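Local atomic coordinates of Polyphosphate:AMP phosphotransferase (Pseudomonas aeruginosa PAO1, PDB entry 3CZP), a protein that uses inorganic polyphosphate as phosphate donor to convert AMP to ADP and, less efficiently, GMP to GDP, with magnesium as cofactor. Residues Q328-I334 with F360-S366; F350-I354 with F395-L399. One frame throughout, in Å; residues are numbered along the deposited sequence.

Contact 1: residues Q328-I334 with F360-S366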
loop_
_atom_site.group_PDB
_atom_site.type_symbol
_atom_site.label_atom_id
_atom_site.label_comp_id
_atom_site.label_asym_id
_atom_site.label_seq_id
_atom_site.Cartn_x
_atom_site.Cartn_y
_atom_site.Cartn_z
ATOM N N GLN A 328 16.326 -12.878 -0.600
ATOM C CA GLN A 328 15.721 -13.667 -1.676
ATOM C C GLN A 328 14.244 -14.082 -1.472
ATOM O O GLN A 328 13.639 -14.682 -2.371
ATOM C CB GLN A 328 16.580 -14.904 -1.913
ATOM C CG GLN A 328 17.956 -14.608 -2.509
ATOM C CD GLN A 328 18.783 -15.890 -2.681
ATOM O OE1 GLN A 328 19.249 -16.488 -1.704
ATOM N NE2 GLN A 328 18.984 -16.299 -3.919
ATOM N N TYR A 329 13.675 -13.818 -0.297
ATOM C CA TYR A 329 12.370 -14.328 0.035
ATOM C C TYR A 329 11.653 -13.327 0.916
ATOM O O TYR A 329 12.266 -12.368 1.415
ATOM C CB TYR A 329 12.419 -15.753 0.642
ATOM C CG TYR A 329 13.212 -15.840 1.925
ATOM C CD1 TYR A 329 12.702 -15.301 3.109
ATOM C CD2 TYR A 329 14.480 -16.439 1.963
ATOM C CE1 TYR A 329 13.394 -15.359 4.269
ATOM C CE2 TYR A 329 15.201 -16.493 3.160
ATOM C CZ TYR A 329 14.652 -15.965 4.297
ATOM O OH TYR A 329 15.317 -15.963 5.479
ATOM N N HIS A 330 10.334 -13.538 1.035
ATOM C CA HIS A 330 9.426 -12.693 1.814
ATOM C C HIS A 330 8.416 -13.651 2.416
ATOM O O HIS A 330 7.740 -14.342 1.670
ATOM C CB HIS A 330 8.751 -11.690 0.891
ATOM C CG HIS A 330 7.695 -10.850 1.557
ATOM N ND1 HIS A 330 7.895 -10.219 2.775
ATOM C CD2 HIS A 330 6.458 -10.486 1.144
ATOM C CE1 HIS A 330 6.821 -9.515 3.084
ATOM N NE2 HIS A 330 5.927 -9.663 2.116
ATOM N N ILE A 331 8.366 -13.765 3.746
ATOM C CA ILE A 331 7.416 -14.644 4.390
ATOM C C ILE A 331 6.263 -13.807 4.927
ATOM O O ILE A 331 6.496 -12.790 5.603
ATOM C CB ILE A 331 8.047 -15.413 5.538
ATOM C CG1 ILE A 331 9.323 -16.157 5.075
ATOM C CG2 ILE A 331 7.036 -16.362 6.155
ATOM C CD1 ILE A 331 10.030 -16.805 6.245
ATOM N N VAL A 332 5.031 -14.240 4.627
ATOM C CA VAL A 332 3.796 -13.570 5.049
ATOM C C VAL A 332 2.997 -14.489 5.959
ATOM O O VAL A 332 2.381 -15.422 5.483
ATOM C CB VAL A 332 2.889 -13.259 3.867
ATOM C CG1 VAL A 332 1.607 -12.465 4.329
ATOM C CG2 VAL A 332 3.696 -12.555 2.788
ATOM N N PRO A 333 3.006 -14.232 7.256
ATOM C CA PRO A 333 2.193 -15.021 8.171
ATOM C C PRO A 333 0.764 -14.482 8.173
ATOM O O PRO A 333 0.527 -13.343 8.529
ATOM C CB PRO A 333 2.940 -14.861 9.495
ATOM C CG PRO A 333 3.589 -13.516 9.414
ATOM C CD PRO A 333 3.844 -13.259 7.960
ATOM N N ILE A 334 -0.189 -15.259 7.689
ATOM C CA ILE A 334 -1.515 -14.691 7.429
ATOM C C ILE A 334 -2.268 -14.860 8.726
ATOM O O ILE A 334 -2.276 -15.951 9.234
ATOM C CB ILE A 334 -2.223 -15.417 6.266
ATOM C CG1 ILE A 334 -1.549 -15.019 4.927
ATOM C CG2 ILE A 334 -3.705 -15.175 6.284
ATOM C CD1 ILE A 334 -1.642 -13.557 4.554
ATOM N N PHE A 360 10.323 -14.614 -4.229
ATOM C CA PHE A 360 9.821 -15.864 -3.627
ATOM C C PHE A 360 9.022 -15.487 -2.399
ATOM O O PHE A 360 9.550 -14.892 -1.509
ATOM C CB PHE A 360 11.033 -16.746 -3.256
ATOM C CG PHE A 360 10.709 -18.086 -2.591
ATOM C CD1 PHE A 360 9.396 -18.608 -2.519
ATOM C CD2 PHE A 360 11.738 -18.811 -2.036
ATOM C CE1 PHE A 360 9.145 -19.830 -1.907
ATOM C CE2 PHE A 360 11.503 -20.030 -1.399
ATOM C CZ PHE A 360 10.213 -20.548 -1.329
ATOM N N THR A 361 7.726 -15.746 -2.382
ATOM C CA THR A 361 6.875 -15.375 -1.237
ATOM C C THR A 361 6.360 -16.673 -0.652
ATOM O O THR A 361 5.929 -17.573 -1.354
ATOM C CB THR A 361 5.697 -14.486 -1.599
ATOM O OG1 THR A 361 6.172 -13.286 -2.208
ATOM C CG2 THR A 361 4.840 -14.167 -0.347
ATOM N N ILE A 362 6.470 -16.772 0.657
ATOM C CA ILE A 362 5.991 -17.913 1.402
ATOM C C ILE A 362 4.784 -17.418 2.264
ATOM O O ILE A 362 4.896 -16.402 3.004
ATOM C CB ILE A 362 7.099 -18.404 2.319
ATOM C CG1 ILE A 362 8.370 -18.813 1.539
ATOM C CG2 ILE A 362 6.569 -19.535 3.218
ATOM C CD1 ILE A 362 9.451 -19.487 2.440
ATOM N N PHE A 363 3.668 -18.155 2.171
ATOM C CA PHE A 363 2.458 -17.849 2.849
ATOM C C PHE A 363 2.288 -18.881 3.957
ATOM O O PHE A 363 2.039 -20.061 3.719
ATOM C CB PHE A 363 1.265 -17.842 1.899
ATOM C CG PHE A 363 1.209 -16.656 0.984
ATOM C CD1 PHE A 363 0.668 -15.461 1.420
ATOM C CD2 PHE A 363 1.746 -16.719 -0.307
ATOM C CE1 PHE A 363 0.621 -14.342 0.594
ATOM C CE2 PHE A 363 1.688 -15.602 -1.171
ATOM C CZ PHE A 363 1.124 -14.419 -0.712
ATOM N N ASP A 364 2.463 -18.420 5.171
ATOM C CA ASP A 364 2.157 -19.222 6.321
ATOM C C ASP A 364 0.696 -19.003 6.665
ATOM O O ASP A 364 0.320 -18.011 7.289
ATOM C CB ASP A 364 3.080 -18.853 7.463
ATOM C CG ASP A 364 2.915 -19.769 8.674
ATOM O OD1 ASP A 364 2.103 -20.735 8.651
ATOM O OD2 ASP A 364 3.603 -19.508 9.673
ATOM N N ARG A 365 -0.121 -19.956 6.217
ATOM C CA ARG A 365 -1.564 -19.781 6.038
ATOM C C ARG A 365 -1.805 -18.819 4.891
ATOM O O ARG A 365 -0.890 -18.146 4.455
ATOM C CB ARG A 365 -2.254 -19.347 7.315
ATOM C CG ARG A 365 -1.900 -20.222 8.474
ATOM C CD ARG A 365 -2.497 -19.705 9.725
ATOM N NE ARG A 365 -3.901 -20.077 9.809
ATOM C CZ ARG A 365 -4.597 -20.142 10.941
ATOM N NH1 ARG A 365 -4.008 -19.872 12.107
ATOM N NH2 ARG A 365 -5.892 -20.498 10.917
ATOM N N SER A 366 -2.991 -18.839 4.324
ATOM C CA SER A 366 -3.144 -18.296 2.998
ATOM C C SER A 366 -4.589 -17.999 2.740
ATOM O O SER A 366 -5.394 -17.992 3.658
ATOM C CB SER A 366 -2.617 -19.328 1.956
ATOM O OG SER A 366 -3.608 -20.352 1.764
HETATM O O HOH W 1 11.716 -12.287 -2.760
HETATM O O HOH W 2 -0.176 -17.286 10.344
#
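Five backbone hydrogen bonds tie the edge strand 330-333 to strand 360-364 in the second PPK2 domain, whose parallel sheet has the 2-3-1-4-5 strand order of P-loop kinases. The ladder illustrates how parallel strands pair: H330 gives its N to F360 O (3.0 Å) and takes I362 N on its O (2.9 Å), V332 repeats this with N to I362 O (2.7 Å) and D364 N to its O (3.0 Å), and I334 N closes the series on D364 O (2.8 Å). The intervening residues add CA-H...O contacts, such as T361 CA to H330 O at 3.2 Å. One water donates to both I334 O (2.7 Å) and D364 O (3.2 Å), extending the polar pairing as the strands end.

The side chains serve two different surroundings. I331, P333, I362 and D364 share one face, where D364 forms a salt bridge with R70 of the second subunit and a weak, long ion pair with K313, the lysine of the GxxxxGK P-loop sequence; R70 also packs on I331 and P333, so this face takes part in the dimer. On the other face, V332 CB lies 4.0 Å from F363 CD1. At the far end R365 adopts a positive phi (69°), and I334 CG1 settles 3.2 Å from R365 O.

Contact 2: residues F350-I354 with F395-L399; sequences FWRHI and FEEQL
Residues 350-354 begin in the short helix 348-351 and continue through a type I beta turn from W351 to I354; overlapping its start, H353 N bonds to F350 O (3.0 Å). Residues 395-399 are regular alpha-helix within 382-402, with L399 N on F395 O (3.1 Å). Nearest CA pairs are W351-F395 (8.9 Å) and I354-L399 (8.6 Å), both segments advancing in the same sense. No hydrogen bond joins them: in the second PPK2 domain, a kinase domain of P-loop type, the turn packs on helix 382-402 through apolar side chains.

F395 and L399, one helical turn apart, supply the helix side. F395 (chi1 t, chi2 40°) brings CE1 over one face of the W351 indole, whose chi1 of -91° lies between wells. The five-membered ring and the F395 ring have centroids 4.4 Å apart and planes at 58°, an oblique pairing, with W351 CE2 and F395 CE1 just 3.3 Å apart. Farther along the indole, CH2 of W351 meets L399 CD2 at 3.9 Å and Q398 CB at 4.1 Å. W351 also stacks on W94, so this core continues into the first PPK2 domain of the same chain. E396, on the side away from the turn, pairs with K408. I354 (m, m) bridges the two helix residues: its CD1 lies 3.9 Å from F395 CZ and 3.6 Å from L399 CD2.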
loop_
_atom_site.group_PDB
_atom_site.type_symbol
_atom_site.label_atom_id
_atom_site.label_comp_id
_atom_site.label_asym_id
_atom_site.label_seq_id
_atom_site.Cartn_x
_atom_site.Cartn_y
_atom_site.Cartn_z
ATOM N N PHE A 350 -4.424 -10.837 -0.319
ATOM C CA PHE A 350 -3.412 -11.757 -0.837
ATOM C C PHE A 350 -2.700 -11.219 -2.039
ATOM O O PHE A 350 -1.496 -11.360 -2.130
ATOM C CB PHE A 350 -4.047 -13.121 -1.107
ATOM C CG PHE A 350 -4.686 -13.641 0.119
ATOM C CD1 PHE A 350 -3.892 -14.068 1.143
ATOM C CD2 PHE A 350 -6.070 -13.603 0.285
ATOM C CE1 PHE A 350 -4.457 -14.518 2.345
ATOM C CE2 PHE A 350 -6.648 -14.058 1.497
ATOM C CZ PHE A 350 -5.842 -14.446 2.511
ATOM N N TRP A 351 -3.441 -10.613 -2.961
ATOM C CA TRP A 351 -2.837 -9.989 -4.142
ATOM C C TRP A 351 -1.715 -8.990 -3.787
ATOM O O TRP A 351 -0.770 -8.765 -4.583
ATOM C CB TRP A 351 -3.937 -9.314 -5.002
ATOM C CG TRP A 351 -4.526 -10.191 -6.060
ATOM C CD1 TRP A 351 -5.747 -10.810 -6.013
ATOM C CD2 TRP A 351 -3.908 -10.613 -7.278
ATOM N NE1 TRP A 351 -5.938 -11.560 -7.148
ATOM C CE2 TRP A 351 -4.838 -11.426 -7.956
ATOM C CE3 TRP A 351 -2.658 -10.374 -7.876
ATOM C CZ2 TRP A 351 -4.554 -12.016 -9.201
ATOM C CZ3 TRP A 351 -2.391 -10.956 -9.099
ATOM C CH2 TRP A 351 -3.334 -11.751 -9.754
ATOM N N ARG A 352 -1.899 -8.290 -2.681
ATOM C CA ARG A 352 -1.012 -7.222 -2.244
ATOM C C ARG A 352 0.328 -7.805 -1.878
ATOM O O ARG A 352 1.309 -7.107 -1.851
ATOM C CB ARG A 352 -1.616 -6.419 -1.060
ATOM C CG ARG A 352 -1.487 -7.137 0.243
ATOM C CD ARG A 352 -2.218 -6.513 1.422
ATOM N NE ARG A 352 -1.730 -5.184 1.819
ATOM C CZ ARG A 352 -2.106 -4.577 2.953
ATOM N NH1 ARG A 352 -2.945 -5.172 3.797
ATOM N NH2 ARG A 352 -1.684 -3.357 3.248
ATOM N N HIS A 353 0.362 -9.098 -1.601
ATOM C CA HIS A 353 1.590 -9.792 -1.304
ATOM C C HIS A 353 2.188 -10.622 -2.407
ATOM O O HIS A 353 3.167 -11.321 -2.154
ATOM C CB HIS A 353 1.367 -10.730 -0.111
ATOM C CG HIS A 353 1.177 -10.000 1.157
ATOM N ND1 HIS A 353 2.148 -9.193 1.689
ATOM C CD2 HIS A 353 0.104 -9.909 1.977
ATOM C CE1 HIS A 353 1.688 -8.634 2.794
ATOM N NE2 HIS A 353 0.457 -9.074 3.003
ATOM N N ILE A 354 1.649 -10.562 -3.619
ATOM C CA ILE A 354 2.151 -11.429 -4.701
ATOM C C ILE A 354 3.515 -10.967 -5.129
ATOM O O ILE A 354 3.742 -9.783 -5.268
ATOM C CB ILE A 354 1.168 -11.433 -5.864
ATOM C CG1 ILE A 354 -0.062 -12.280 -5.470
ATOM C CG2 ILE A 354 1.833 -11.827 -7.186
ATOM C CD1 ILE A 354 0.230 -13.746 -5.331
ATOM N N PHE A 395 -7.705 -17.224 -9.461
ATOM C CA PHE A 395 -6.530 -16.534 -8.889
ATOM C C PHE A 395 -5.215 -17.227 -9.197
ATOM O O PHE A 395 -4.284 -16.644 -9.738
ATOM C CB PHE A 395 -6.759 -16.449 -7.367
ATOM C CG PHE A 395 -5.646 -15.806 -6.562
ATOM C CD1 PHE A 395 -4.971 -14.694 -7.015
ATOM C CD2 PHE A 395 -5.282 -16.342 -5.345
ATOM C CE1 PHE A 395 -3.957 -14.072 -6.226
ATOM C CE2 PHE A 395 -4.241 -15.731 -4.578
ATOM C CZ PHE A 395 -3.608 -14.599 -5.010
ATOM N N GLU A 396 -5.159 -18.512 -8.887
ATOM C CA GLU A 396 -3.958 -19.313 -9.087
ATOM C C GLU A 396 -3.594 -19.469 -10.536
ATOM O O GLU A 396 -2.417 -19.537 -10.874
ATOM C CB GLU A 396 -4.079 -20.676 -8.397
ATOM C CG GLU A 396 -4.004 -20.489 -6.879
ATOM C CD GLU A 396 -4.181 -21.766 -6.087
ATOM O OE1 GLU A 396 -4.295 -22.858 -6.689
ATOM O OE2 GLU A 396 -4.222 -21.636 -4.848
ATOM N N GLU A 397 -4.617 -19.513 -11.386
ATOM C CA GLU A 397 -4.414 -19.534 -12.837
ATOM C C GLU A 397 -3.845 -18.245 -13.371
ATOM O O GLU A 397 -3.004 -18.286 -14.263
ATOM C CB GLU A 397 -5.721 -19.854 -13.530
ATOM C CG GLU A 397 -5.687 -19.763 -15.005
ATOM C CD GLU A 397 -7.061 -20.042 -15.631
ATOM O OE1 GLU A 397 -7.989 -19.196 -15.450
ATOM O OE2 GLU A 397 -7.178 -21.113 -16.278
ATOM N N GLN A 398 -4.341 -17.104 -12.867
ATOM C CA GLN A 398 -3.772 -15.787 -13.198
ATOM C C GLN A 398 -2.267 -15.774 -12.857
ATOM O O GLN A 398 -1.452 -15.268 -13.607
ATOM C CB GLN A 398 -4.490 -14.621 -12.460
ATOM C CG GLN A 398 -5.983 -14.265 -12.822
ATOM C CD GLN A 398 -6.130 -13.763 -14.271
ATOM O OE1 GLN A 398 -6.776 -14.430 -15.096
ATOM N NE2 GLN A 398 -5.528 -12.592 -14.589
ATOM N N LEU A 399 -1.900 -16.289 -11.690
ATOM C CA LEU A 399 -0.515 -16.307 -11.243
ATOM C C LEU A 399 0.316 -17.226 -12.200
ATOM O O LEU A 399 1.357 -16.830 -12.712
ATOM C CB LEU A 399 -0.425 -16.786 -9.780
ATOM C CG LEU A 399 -1.136 -16.015 -8.658
ATOM C CD1 LEU A 399 -0.820 -16.698 -7.286
ATOM C CD2 LEU A 399 -0.783 -14.439 -8.709
#

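The four segments alternate along the chain, in the order 328-334, 350-354, 360-366, 395-399, so one segment of each contact lies between the two segments of the other. Residues 350-354 belong to the connection that carries the chain from strand 330-333 to its parallel neighbour 360-364, and contact 2 packs that connection against helix 382-402. The two centres are 12 Å apart and the contacts touch: F350 CE1 lies 3.7 Å from I334 CD1, and H353 CB 3.7 Å from F363 CZ. W367 meets both F363 and F395 edge-to-face. V332 and F363 thus face this crossover; D364 and R352 reach the second subunit, and contact 2 also meets the first PPK2 domain.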